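Local coordinates for protein tryptophanyl-tRNA synthetase (Campylobacter jejuni subsp. jejuni, PDB 3TZL) that probably catalyses the ATP-dependent attachment of tryptophan to tRNA(Trp), as a homodimeric class I aminoacyl-tRNA synthetase, at residues 4-9 and 140-145; 40-45 and 80-85; 134-139 and 172-177. All coordinates share one frame; numbering follows the deposited sequence.

Contact 1: residues 4-9 and 140-145; sequences MRVLTG and TRIVPV. With TRP (tryptophan), chain J.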
loop_
_atom_site.group_PDB
_atom_site.type_symbol
_atom_site.label_atom_id
_atom_site.label_comp_id
_atom_site.label_asym_id
_atom_site.label_seq_id
_atom_site.Cartn_x
_atom_site.Cartn_y
_atom_site.Cartn_z
HETATM N N MSE B 4 24.349 -0.782 -16.463
HETATM C CA MSE B 4 23.548 -0.815 -15.233
HETATM C C MSE B 4 22.319 0.078 -15.256
HETATM O O MSE B 4 22.377 1.228 -15.703
HETATM C CB MSE B 4 24.392 -0.373 -14.049
HETATM C CG MSE B 4 25.667 -1.144 -13.836
HETATM SE SE MSE B 4 26.600 -0.242 -12.398
HETATM C CE MSE B 4 26.121 1.541 -12.938
ATOM N N ARG B 5 21.222 -0.444 -14.723
ATOM C CA ARG B 5 19.938 0.243 -14.742
ATOM C C ARG B 5 19.845 1.413 -13.759
ATOM O O ARG B 5 20.108 1.271 -12.556
ATOM C CB ARG B 5 18.796 -0.746 -14.494
ATOM C CG ARG B 5 17.405 -0.118 -14.643
ATOM C CD ARG B 5 16.319 -1.176 -14.735
ATOM N NE ARG B 5 16.473 -2.029 -15.916
ATOM C CZ ARG B 5 15.867 -3.204 -16.074
ATOM N NH1 ARG B 5 15.074 -3.680 -15.118
ATOM N NH2 ARG B 5 16.057 -3.912 -17.182
ATOM N N VAL B 6 19.451 2.565 -14.289
ATOM C CA VAL B 6 19.367 3.796 -13.522
ATOM C C VAL B 6 17.915 4.211 -13.449
ATOM O O VAL B 6 17.235 4.351 -14.469
ATOM C CB VAL B 6 20.161 4.914 -14.221
ATOM C CG1 VAL B 6 20.097 6.196 -13.431
ATOM C CG2 VAL B 6 21.599 4.491 -14.444
ATOM N N LEU B 7 17.429 4.423 -12.241
ATOM C CA LEU B 7 16.032 4.705 -12.074
ATOM C C LEU B 7 15.857 5.968 -11.259
ATOM O O LEU B 7 16.481 6.125 -10.210
ATOM C CB LEU B 7 15.367 3.530 -11.369
ATOM C CG LEU B 7 13.856 3.612 -11.140
ATOM C CD1 LEU B 7 13.260 2.256 -11.479
ATOM C CD2 LEU B 7 13.568 3.959 -9.713
ATOM N N THR B 8 14.997 6.855 -11.742
ATOM C CA THR B 8 14.755 8.148 -11.112
ATOM C C THR B 8 13.258 8.366 -11.069
ATOM O O THR B 8 12.590 8.229 -12.083
ATOM C CB THR B 8 15.325 9.306 -11.965
ATOM O OG1 THR B 8 16.670 9.014 -12.357
ATOM C CG2 THR B 8 15.299 10.613 -11.190
ATOM N N GLY B 9 12.726 8.692 -9.900
ATOM C CA GLY B 9 11.337 9.071 -9.793
ATOM C C GLY B 9 11.270 10.580 -9.889
ATOM O O GLY B 9 12.112 11.261 -9.348
ATOM N N THR B 140 16.768 -1.940 -10.001
ATOM C CA THR B 140 17.602 -0.750 -10.076
ATOM C C THR B 140 18.985 -0.973 -9.488
ATOM O O THR B 140 19.115 -1.468 -8.373
ATOM C CB THR B 140 16.957 0.381 -9.283
ATOM O OG1 THR B 140 15.626 0.586 -9.756
ATOM C CG2 THR B 140 17.771 1.669 -9.437
ATOM N N ARG B 141 20.024 -0.618 -10.237
ATOM C CA ARG B 141 21.380 -0.610 -9.691
ATOM C C ARG B 141 21.748 0.751 -9.095
ATOM O O ARG B 141 22.444 0.823 -8.090
ATOM C CB ARG B 141 22.400 -0.992 -10.764
ATOM C CG ARG B 141 22.330 -2.441 -11.185
ATOM C CD ARG B 141 23.319 -3.256 -10.393
ATOM N NE ARG B 141 24.679 -2.948 -10.810
ATOM C CZ ARG B 141 25.752 -3.651 -10.460
ATOM N NH1 ARG B 141 26.955 -3.289 -10.902
ATOM N NH2 ARG B 141 25.622 -4.715 -9.671
ATOM N N ILE B 142 21.271 1.822 -9.726
ATOM C CA ILE B 142 21.726 3.176 -9.433
ATOM C C ILE B 142 20.520 4.087 -9.324
ATOM O O ILE B 142 19.677 4.131 -10.226
ATOM C CB ILE B 142 22.608 3.726 -10.576
ATOM C CG1 ILE B 142 23.811 2.824 -10.843
ATOM C CG2 ILE B 142 23.068 5.133 -10.282
ATOM C CD1 ILE B 142 24.893 2.876 -9.790
ATOM N N VAL B 143 20.433 4.814 -8.217
ATOM C CA VAL B 143 19.349 5.760 -8.017
ATOM C C VAL B 143 19.962 7.156 -7.884
ATOM O O VAL B 143 20.575 7.469 -6.861
ATOM C CB VAL B 143 18.520 5.405 -6.755
ATOM C CG1 VAL B 143 17.307 6.298 -6.625
ATOM C CG2 VAL B 143 18.078 3.946 -6.784
ATOM N N PRO B 144 19.828 7.994 -8.929
ATOM C CA PRO B 144 20.356 9.363 -8.845
ATOM C C PRO B 144 19.472 10.216 -7.952
ATOM O O PRO B 144 18.307 10.403 -8.287
ATOM C CB PRO B 144 20.259 9.881 -10.287
ATOM C CG PRO B 144 19.919 8.702 -11.132
ATOM C CD PRO B 144 19.215 7.722 -10.238
ATOM N N VAL B 145 20.029 10.721 -6.856
ATOM C CA VAL B 145 19.302 11.441 -5.846
ATOM C C VAL B 145 20.054 12.614 -5.233
ATOM O O VAL B 145 21.250 12.672 -5.248
ATOM C CB VAL B 145 19.023 10.544 -4.690
ATOM C CG1 VAL B 145 18.001 9.553 -5.040
ATOM C CG2 VAL B 145 20.257 9.874 -4.295
HETATM N N TRP J . 11.285 10.719 -3.298
HETATM C CA TRP J . 11.731 11.290 -4.573
HETATM C C TRP J . 11.734 12.812 -4.518
HETATM O O TRP J . 12.272 13.483 -5.405
HETATM C CB TRP J . 10.851 10.798 -5.736
HETATM C CG TRP J . 10.875 9.305 -5.872
HETATM C CD1 TRP J . 9.860 8.427 -5.603
HETATM C CD2 TRP J . 11.999 8.519 -6.266
HETATM N NE1 TRP J . 10.285 7.132 -5.828
HETATM C CE2 TRP J . 11.599 7.164 -6.227
HETATM C CE3 TRP J . 13.311 8.830 -6.651
HETATM C CZ2 TRP J . 12.462 6.123 -6.572
HETATM C CZ3 TRP J . 14.171 7.792 -6.987
HETATM C CH2 TRP J . 13.739 6.457 -6.951
HETATM O OXT TRP J . 11.193 13.388 -3.572
#
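Met4, present as selenomethionine, lays its chain at about a right angle across Arg141 just ahead of strands 5-10 and 142-144 in the Rossmann-type catalytic domain of a class I synthetase. Its SE sits at the edge of the guanidinium, in plane, 3.4 Å from NH1 of Arg141, and the bend at its third torsion turns CE back onto CG1 of Ile142, a tight carbon pair. The strands run in the same general direction, their short segments 36° apart, and bridge once, at Val6 and Ile142. Arg5 O takes two backbone donors, Arg141 N and Ile142 N, and Leu7 N reaches Ile142 O at 3.0 Å. Further along, Val6 CG1, anti to the backbone N (chi1 -179°), presses obliquely on CG of Pro144 at 3.4 Å, while Thr8 OG1, at about a right angle, meets the same ring carbon. Leu7 crosses Thr140 at about a right angle, its CB and CD1 both against OG1, which is hydrogen-bonded to Ile135 O. Both strands wall the tryptophan site: Leu7 CD2 touches CH2 of the ligand, Val143 CG1 approaches its CZ3 at 3.5 Å, and Gly9, lacking a side chain, brings N within 3.3 Å of its CE3.

Contact 2: residues 40-45 and 80-85; sequences FIANYH and WLQSDV. With TRP (tryptophan), chain J.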
loop_
_atom_site.group_PDB
_atom_site.type_symbol
_atom_site.label_atom_id
_atom_site.label_comp_id
_atom_site.label_asym_id
_atom_site.label_seq_id
_atom_site.Cartn_x
_atom_site.Cartn_y
_atom_site.Cartn_z
ATOM N N PHE B 40 10.040 7.829 -13.978
ATOM C CA PHE B 40 8.598 7.812 -13.822
ATOM C C PHE B 40 8.130 9.058 -13.102
ATOM O O PHE B 40 8.869 9.620 -12.291
ATOM C CB PHE B 40 8.126 6.550 -13.089
ATOM C CG PHE B 40 8.670 6.414 -11.692
ATOM C CD1 PHE B 40 7.948 6.893 -10.612
ATOM C CD2 PHE B 40 9.903 5.813 -11.465
ATOM C CE1 PHE B 40 8.440 6.785 -9.328
ATOM C CE2 PHE B 40 10.413 5.694 -10.173
ATOM C CZ PHE B 40 9.676 6.183 -9.102
ATOM N N ILE B 41 6.919 9.500 -13.444
ATOM C CA ILE B 41 6.257 10.578 -12.732
ATOM C C ILE B 41 5.679 9.970 -11.454
ATOM O O ILE B 41 4.782 9.142 -11.509
ATOM C CB ILE B 41 5.095 11.172 -13.561
ATOM C CG1 ILE B 41 5.590 11.627 -14.942
ATOM C CG2 ILE B 41 4.447 12.342 -12.819
ATOM C CD1 ILE B 41 6.646 12.705 -14.848
ATOM N N ALA B 42 6.198 10.380 -10.310
ATOM C CA ALA B 42 5.887 9.706 -9.058
ATOM C C ALA B 42 4.598 10.235 -8.510
ATOM O O ALA B 42 4.606 10.937 -7.510
ATOM C CB ALA B 42 7.014 9.934 -8.042
ATOM N N ASN B 43 3.485 9.903 -9.149
ATOM C CA ASN B 43 2.217 10.477 -8.717
ATOM C C ASN B 43 1.636 9.901 -7.417
ATOM O O ASN B 43 0.895 10.607 -6.730
ATOM C CB ASN B 43 1.168 10.559 -9.855
ATOM C CG ASN B 43 0.697 9.199 -10.365
ATOM O OD1 ASN B 43 1.463 8.242 -10.424
ATOM N ND2 ASN B 43 -0.574 9.129 -10.779
ATOM N N TYR B 44 1.957 8.651 -7.061
ATOM C CA TYR B 44 1.475 8.141 -5.754
ATOM C C TYR B 44 2.090 8.980 -4.654
ATOM O O TYR B 44 1.410 9.398 -3.722
ATOM C CB TYR B 44 1.824 6.664 -5.519
ATOM C CG TYR B 44 0.944 5.673 -6.251
ATOM C CD1 TYR B 44 -0.421 5.866 -6.370
ATOM C CD2 TYR B 44 1.493 4.535 -6.821
ATOM C CE1 TYR B 44 -1.216 4.933 -7.029
ATOM C CE2 TYR B 44 0.721 3.612 -7.483
ATOM C CZ TYR B 44 -0.626 3.809 -7.592
ATOM O OH TYR B 44 -1.372 2.857 -8.259
ATOM N N HIS B 45 3.385 9.241 -4.779
ATOM C CA HIS B 45 4.117 10.020 -3.776
ATOM C C HIS B 45 3.605 11.447 -3.647
ATOM O O HIS B 45 3.681 12.032 -2.573
ATOM C CB HIS B 45 5.614 10.033 -4.085
ATOM C CG HIS B 45 6.292 8.711 -3.853
ATOM N ND1 HIS B 45 6.775 8.328 -2.619
ATOM C CD2 HIS B 45 6.571 7.691 -4.700
ATOM C CE1 HIS B 45 7.306 7.121 -2.714
ATOM N NE2 HIS B 45 7.204 6.716 -3.968
ATOM N N TRP B 80 7.203 6.466 -17.605
ATOM C CA TRP B 80 5.820 6.151 -17.309
ATOM C C TRP B 80 5.316 6.907 -16.097
ATOM O O TRP B 80 6.070 7.587 -15.417
ATOM C CB TRP B 80 5.632 4.629 -17.129
ATOM C CG TRP B 80 6.108 4.053 -15.827
ATOM C CD1 TRP B 80 5.333 3.673 -14.771
ATOM C CD2 TRP B 80 7.468 3.771 -15.449
ATOM N NE1 TRP B 80 6.124 3.174 -13.759
ATOM C CE2 TRP B 80 7.437 3.229 -14.151
ATOM C CE3 TRP B 80 8.706 3.935 -16.082
ATOM C CZ2 TRP B 80 8.596 2.838 -13.474
ATOM C CZ3 TRP B 80 9.854 3.549 -15.408
ATOM C CH2 TRP B 80 9.791 3.010 -14.115
ATOM N N LEU B 81 4.012 6.815 -15.885
ATOM C CA LEU B 81 3.328 7.422 -14.755
ATOM C C LEU B 81 3.179 6.324 -13.708
ATOM O O LEU B 81 2.627 5.270 -13.987
ATOM C CB LEU B 81 1.949 7.904 -15.194
ATOM C CG LEU B 81 1.016 8.542 -14.166
ATOM C CD1 LEU B 81 1.606 9.854 -13.728
ATOM C CD2 LEU B 81 -0.361 8.751 -14.791
ATOM N N GLN B 82 3.680 6.579 -12.512
ATOM C CA GLN B 82 3.838 5.545 -11.493
ATOM C C GLN B 82 2.585 4.686 -11.291
ATOM O O GLN B 82 2.647 3.461 -11.270
ATOM C CB GLN B 82 4.192 6.223 -10.180
ATOM C CG GLN B 82 4.565 5.279 -9.064
ATOM C CD GLN B 82 4.751 6.028 -7.786
ATOM O OE1 GLN B 82 4.280 7.165 -7.655
ATOM N NE2 GLN B 82 5.462 5.427 -6.845
ATOM N N SER B 83 1.448 5.346 -11.165
ATOM C CA SER B 83 0.169 4.680 -10.941
ATOM C C SER B 83 -0.359 3.830 -12.105
ATOM O O SER B 83 -1.400 3.191 -11.961
ATOM C CB SER B 83 -0.871 5.730 -10.585
ATOM O OG SER B 83 -1.149 6.532 -11.713
ATOM N N ASP B 84 0.327 3.802 -13.249
ATOM C CA ASP B 84 -0.135 2.941 -14.338
ATOM C C ASP B 84 0.426 1.542 -14.157
ATOM O O ASP B 84 -0.030 0.600 -14.801
ATOM C CB ASP B 84 0.264 3.463 -15.730
ATOM C CG ASP B 84 -0.578 4.657 -16.193
ATOM O OD1 ASP B 84 -1.707 4.850 -15.698
ATOM O OD2 ASP B 84 -0.101 5.406 -17.077
ATOM N N VAL B 85 1.449 1.406 -13.320
ATOM C CA VAL B 85 1.994 0.080 -13.038
ATOM C C VAL B 85 1.620 -0.286 -11.613
ATOM O O VAL B 85 2.323 0.043 -10.656
ATOM C CB VAL B 85 3.512 0.002 -13.306
ATOM C CG1 VAL B 85 4.038 -1.394 -13.022
ATOM C CG2 VAL B 85 3.800 0.383 -14.747
HETATM N N TRP J . 11.285 10.719 -3.298
HETATM C CA TRP J . 11.731 11.290 -4.573
HETATM C C TRP J . 11.734 12.812 -4.518
HETATM O O TRP J . 12.272 13.483 -5.405
HETATM C CB TRP J . 10.851 10.798 -5.736
HETATM C CG TRP J . 10.875 9.305 -5.872
HETATM C CD1 TRP J . 9.860 8.427 -5.603
HETATM C CD2 TRP J . 11.999 8.519 -6.266
HETATM N NE1 TRP J . 10.285 7.132 -5.828
HETATM C CE2 TRP J . 11.599 7.164 -6.227
HETATM C CE3 TRP J . 13.311 8.830 -6.651
HETATM C CZ2 TRP J . 12.462 6.123 -6.572
HETATM C CZ3 TRP J . 14.171 7.792 -6.987
HETATM C CH2 TRP J . 13.739 6.457 -6.951
HETATM O OXT TRP J . 11.193 13.388 -3.572
#
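Phe40 sets its CB over the centre of the six-membered ring of Trp80, 3.6 Å from the centroid, in a CH-pi contact. The two side chains run side by side from neighbouring parallel strands of the Rossmann-type sheet, 36-41 and 78-81, with their ring planes oblique. Backbone bonds Ile41 N to Trp80 O and Gln82 N to Ile41 O continue the pairing up to the strand ends. There Ala42 centres an inverse gamma turn, and Asn43 N and Gln82 N reach Ile41 O from opposite faces of its plane. Asn43 then grips Ser83 twice: OD1 takes Ser83 N on a lone pair at 3.0 Å, and ND2 gives to Ser83 OG in the amide plane at 2.8 Å. Ser83 CB also lies over one face of the Tyr44 ring, whose OH hydrogen-bonds Glu90 of the second subunit, tying this corner to the dimer interface.

Gln82 reaches toward the turn at 42-44, its CG anti to the backbone N (chi1 -172°) and the chain extended beyond it. OE1 accepts Tyr44 N at 2.8 Å, tilted from the carbonyl plane, while NE2 hydrogen-bonds Asp134 OD1. His45 NE2 hydrogen-bonds the other oxygen of that carboxylate. Bound tryptophan lies against segment 40-45: its NE1 is at the edge of the Phe40 ring, 3.5 Å from CZ, and its CD1 is over one face of the His45 imidazole, 3.5 Å from CD2.

Contact 3: residues 134-139 and 172-177; sequences DILLFD and TLPEAR. With TRP (tryptophan), chain J.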
loop_
_atom_site.group_PDB
_atom_site.type_symbol
_atom_site.label_atom_id
_atom_site.label_comp_id
_atom_site.label_asym_id
_atom_site.label_seq_id
_atom_site.Cartn_x
_atom_site.Cartn_y
_atom_site.Cartn_z
ATOM N N ASP B 134 9.394 1.102 -5.545
ATOM C CA ASP B 134 9.732 1.705 -6.837
ATOM C C ASP B 134 11.091 1.228 -7.301
ATOM O O ASP B 134 11.252 0.793 -8.427
ATOM C CB ASP B 134 9.802 3.228 -6.724
ATOM C CG ASP B 134 8.449 3.867 -6.471
ATOM O OD1 ASP B 134 7.434 3.397 -7.041
ATOM O OD2 ASP B 134 8.409 4.849 -5.695
ATOM N N ILE B 135 12.071 1.328 -6.415
ATOM C CA ILE B 135 13.440 0.964 -6.736
ATOM C C ILE B 135 13.626 -0.544 -6.983
ATOM O O ILE B 135 14.193 -0.947 -8.005
ATOM C CB ILE B 135 14.367 1.455 -5.624
ATOM C CG1 ILE B 135 14.253 2.986 -5.508
ATOM C CG2 ILE B 135 15.798 1.007 -5.874
ATOM C CD1 ILE B 135 14.783 3.547 -4.220
ATOM N N LEU B 136 13.118 -1.366 -6.069
ATOM C CA LEU B 136 13.379 -2.812 -6.085
ATOM C C LEU B 136 12.616 -3.562 -7.161
ATOM O O LEU B 136 13.101 -4.563 -7.681
ATOM C CB LEU B 136 13.061 -3.444 -4.720
ATOM C CG LEU B 136 13.838 -2.901 -3.524
ATOM C CD1 LEU B 136 13.495 -3.624 -2.220
ATOM C CD2 LEU B 136 15.319 -2.962 -3.791
ATOM N N LEU B 137 11.401 -3.112 -7.449
ATOM C CA LEU B 137 10.560 -3.730 -8.483
ATOM C C LEU B 137 11.300 -3.870 -9.819
ATOM O O LEU B 137 11.162 -4.882 -10.499
ATOM C CB LEU B 137 9.258 -2.932 -8.670
ATOM C CG LEU B 137 8.169 -3.413 -9.649
ATOM C CD1 LEU B 137 7.670 -4.843 -9.354
ATOM C CD2 LEU B 137 7.005 -2.447 -9.637
ATOM N N PHE B 138 12.139 -2.890 -10.152
ATOM C CA PHE B 138 12.820 -2.849 -11.455
ATOM C C PHE B 138 14.289 -3.255 -11.479
ATOM O O PHE B 138 14.969 -3.022 -12.469
ATOM C CB PHE B 138 12.633 -1.464 -12.073
ATOM C CG PHE B 138 11.195 -1.093 -12.211
ATOM C CD1 PHE B 138 10.433 -1.613 -13.242
ATOM C CD2 PHE B 138 10.589 -0.286 -11.284
ATOM C CE1 PHE B 138 9.102 -1.307 -13.358
ATOM C CE2 PHE B 138 9.244 0.014 -11.384
ATOM C CZ PHE B 138 8.497 -0.503 -12.421
ATOM N N ASP B 139 14.757 -3.892 -10.407
ATOM C CA ASP B 139 16.156 -4.274 -10.271
ATOM C C ASP B 139 17.132 -3.115 -10.508
ATOM O O ASP B 139 18.183 -3.300 -11.116
ATOM C CB ASP B 139 16.510 -5.465 -11.171
ATOM C CG ASP B 139 16.008 -6.785 -10.608
ATOM O OD1 ASP B 139 16.633 -7.316 -9.661
ATOM O OD2 ASP B 139 14.981 -7.287 -11.105
ATOM N N THR B 172 18.110 -6.912 -6.584
ATOM C CA THR B 172 19.416 -6.321 -6.764
ATOM C C THR B 172 19.588 -5.262 -5.674
ATOM O O THR B 172 18.631 -4.589 -5.317
ATOM C CB THR B 172 19.503 -5.669 -8.142
ATOM O OG1 THR B 172 19.404 -6.690 -9.141
ATOM C CG2 THR B 172 20.819 -4.905 -8.308
ATOM N N LEU B 173 20.790 -5.126 -5.126
ATOM C CA LEU B 173 21.041 -4.082 -4.139
ATOM C C LEU B 173 21.307 -2.754 -4.835
ATOM O O LEU B 173 22.268 -2.624 -5.574
ATOM C CB LEU B 173 22.236 -4.454 -3.257
ATOM C CG LEU B 173 22.080 -5.752 -2.465
ATOM C CD1 LEU B 173 23.316 -5.982 -1.568
ATOM C CD2 LEU B 173 20.777 -5.771 -1.658
ATOM N N PRO B 174 20.449 -1.761 -4.603
ATOM C CA PRO B 174 20.610 -0.461 -5.257
ATOM C C PRO B 174 21.615 0.443 -4.553
ATOM O O PRO B 174 21.925 0.236 -3.383
ATOM C CB PRO B 174 19.220 0.144 -5.127
ATOM C CG PRO B 174 18.718 -0.431 -3.809
ATOM C CD PRO B 174 19.207 -1.835 -3.808
ATOM N N GLU B 175 22.108 1.447 -5.273
ATOM C CA GLU B 175 23.080 2.397 -4.745
ATOM C C GLU B 175 22.673 3.804 -5.119
ATOM O O GLU B 175 22.255 4.058 -6.257
ATOM C CB GLU B 175 24.455 2.152 -5.353
ATOM C CG GLU B 175 25.272 1.059 -4.700
ATOM C CD GLU B 175 26.750 1.282 -4.907
ATOM O OE1 GLU B 175 27.170 2.463 -4.932
ATOM O OE2 GLU B 175 27.488 0.285 -5.056
ATOM N N ALA B 176 22.808 4.730 -4.181
ATOM C CA ALA B 176 22.522 6.113 -4.500
ATOM C C ALA B 176 23.674 6.656 -5.319
ATOM O O ALA B 176 24.818 6.243 -5.145
ATOM C CB ALA B 176 22.348 6.924 -3.245
ATOM N N ARG B 177 23.366 7.564 -6.233
ATOM C CA ARG B 177 24.404 8.339 -6.886
ATOM C C ARG B 177 24.048 9.803 -6.734
ATOM O O ARG B 177 23.054 10.273 -7.294
ATOM C CB ARG B 177 24.525 7.986 -8.363
ATOM C CG ARG B 177 25.501 8.882 -9.115
ATOM C CD ARG B 177 25.629 8.455 -10.566
ATOM N NE ARG B 177 24.466 8.811 -11.376
ATOM C CZ ARG B 177 24.144 8.194 -12.513
ATOM N NH1 ARG B 177 23.072 8.579 -13.196
ATOM N NH2 ARG B 177 24.895 7.189 -12.972
HETATM N N TRP J . 11.285 10.719 -3.298
HETATM C CA TRP J . 11.731 11.290 -4.573
HETATM C C TRP J . 11.734 12.812 -4.518
HETATM O O TRP J . 12.272 13.483 -5.405
HETATM C CB TRP J . 10.851 10.798 -5.736
HETATM C CG TRP J . 10.875 9.305 -5.872
HETATM C CD1 TRP J . 9.860 8.427 -5.603
HETATM C CD2 TRP J . 11.999 8.519 -6.266
HETATM N NE1 TRP J . 10.285 7.132 -5.828
HETATM C CE2 TRP J . 11.599 7.164 -6.227
HETATM C CE3 TRP J . 13.311 8.830 -6.651
HETATM C CZ2 TRP J . 12.462 6.123 -6.572
HETATM C CZ3 TRP J . 14.171 7.792 -6.987
HETATM C CH2 TRP J . 13.739 6.457 -6.951
HETATM O OXT TRP J . 11.193 13.388 -3.572
HETATM O O HOH W 1 15.935 -5.187 -7.270
#
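Ile135 and Pro174 make the tight half of this contact, crossing at about a right angle, with CG2 of Ile135 3.6 Å from CB of Pro174. The pair joins the end of helix 122-137 to the loop that leads into strand 175-177, in the catalytic domain of this class I synthetase. With CG2 anti to the backbone N, Ile135 turns CG1 (chi1 -60°) to the bound tryptophan, 3.8 Å from its CZ2. The preceding residue, Asp134, accepts the indole N-H from NE1 at OD2, 3.0 Å away and nearly straight, 170°, consistent with recognition of the only nitrogen of the indole. The same OD2 is also hydrogen-bonded to His45. Leu136 packs more slackly, its CD2 4.0 Å from CD of Pro174.

The looser side lies past the helix end, where Asp139 and Thr172 are partly exposed and polar. Thr172 OG1 gives a hydrogen bond to Asp139 OD1 at 2.9 Å, on the anti side of the carboxylate, and Thr172 N adds only a weak bond to the same oxygen. A water takes the Thr172 N-H at 2.9 Å and also lies beside Leu136 O. Asp139 OD2 has a salt bridge to Lys312.

Around this, Leu136 rests on helices 87-96 and 150-167, Phe138 on helix 291-320, and strand 175-177 pairs with strand 142-144.

All three contacts border the bound tryptophan within the class I catalytic domain. Contacts 1 and 3 are close, their centres about 6 Å apart, whereas contact 2 lies about 15 Å from contact 1 and 16 Å from contact 3. Contacts 1 and 2 share the three-stranded parallel sheet, through adjoining strands 5-10 and 36-41; contacts 1 and 3 share strand pair 142-144 and 175-177, and helix 122-137 is followed, after a short turn, by strand 142-144. Along the chain contact 2 nests inside the loop closed by contact 1, contact 3 follows contact 2, and contacts 1 and 3 interleave. Segments distant in sequence thus assemble one amino-acid pocket.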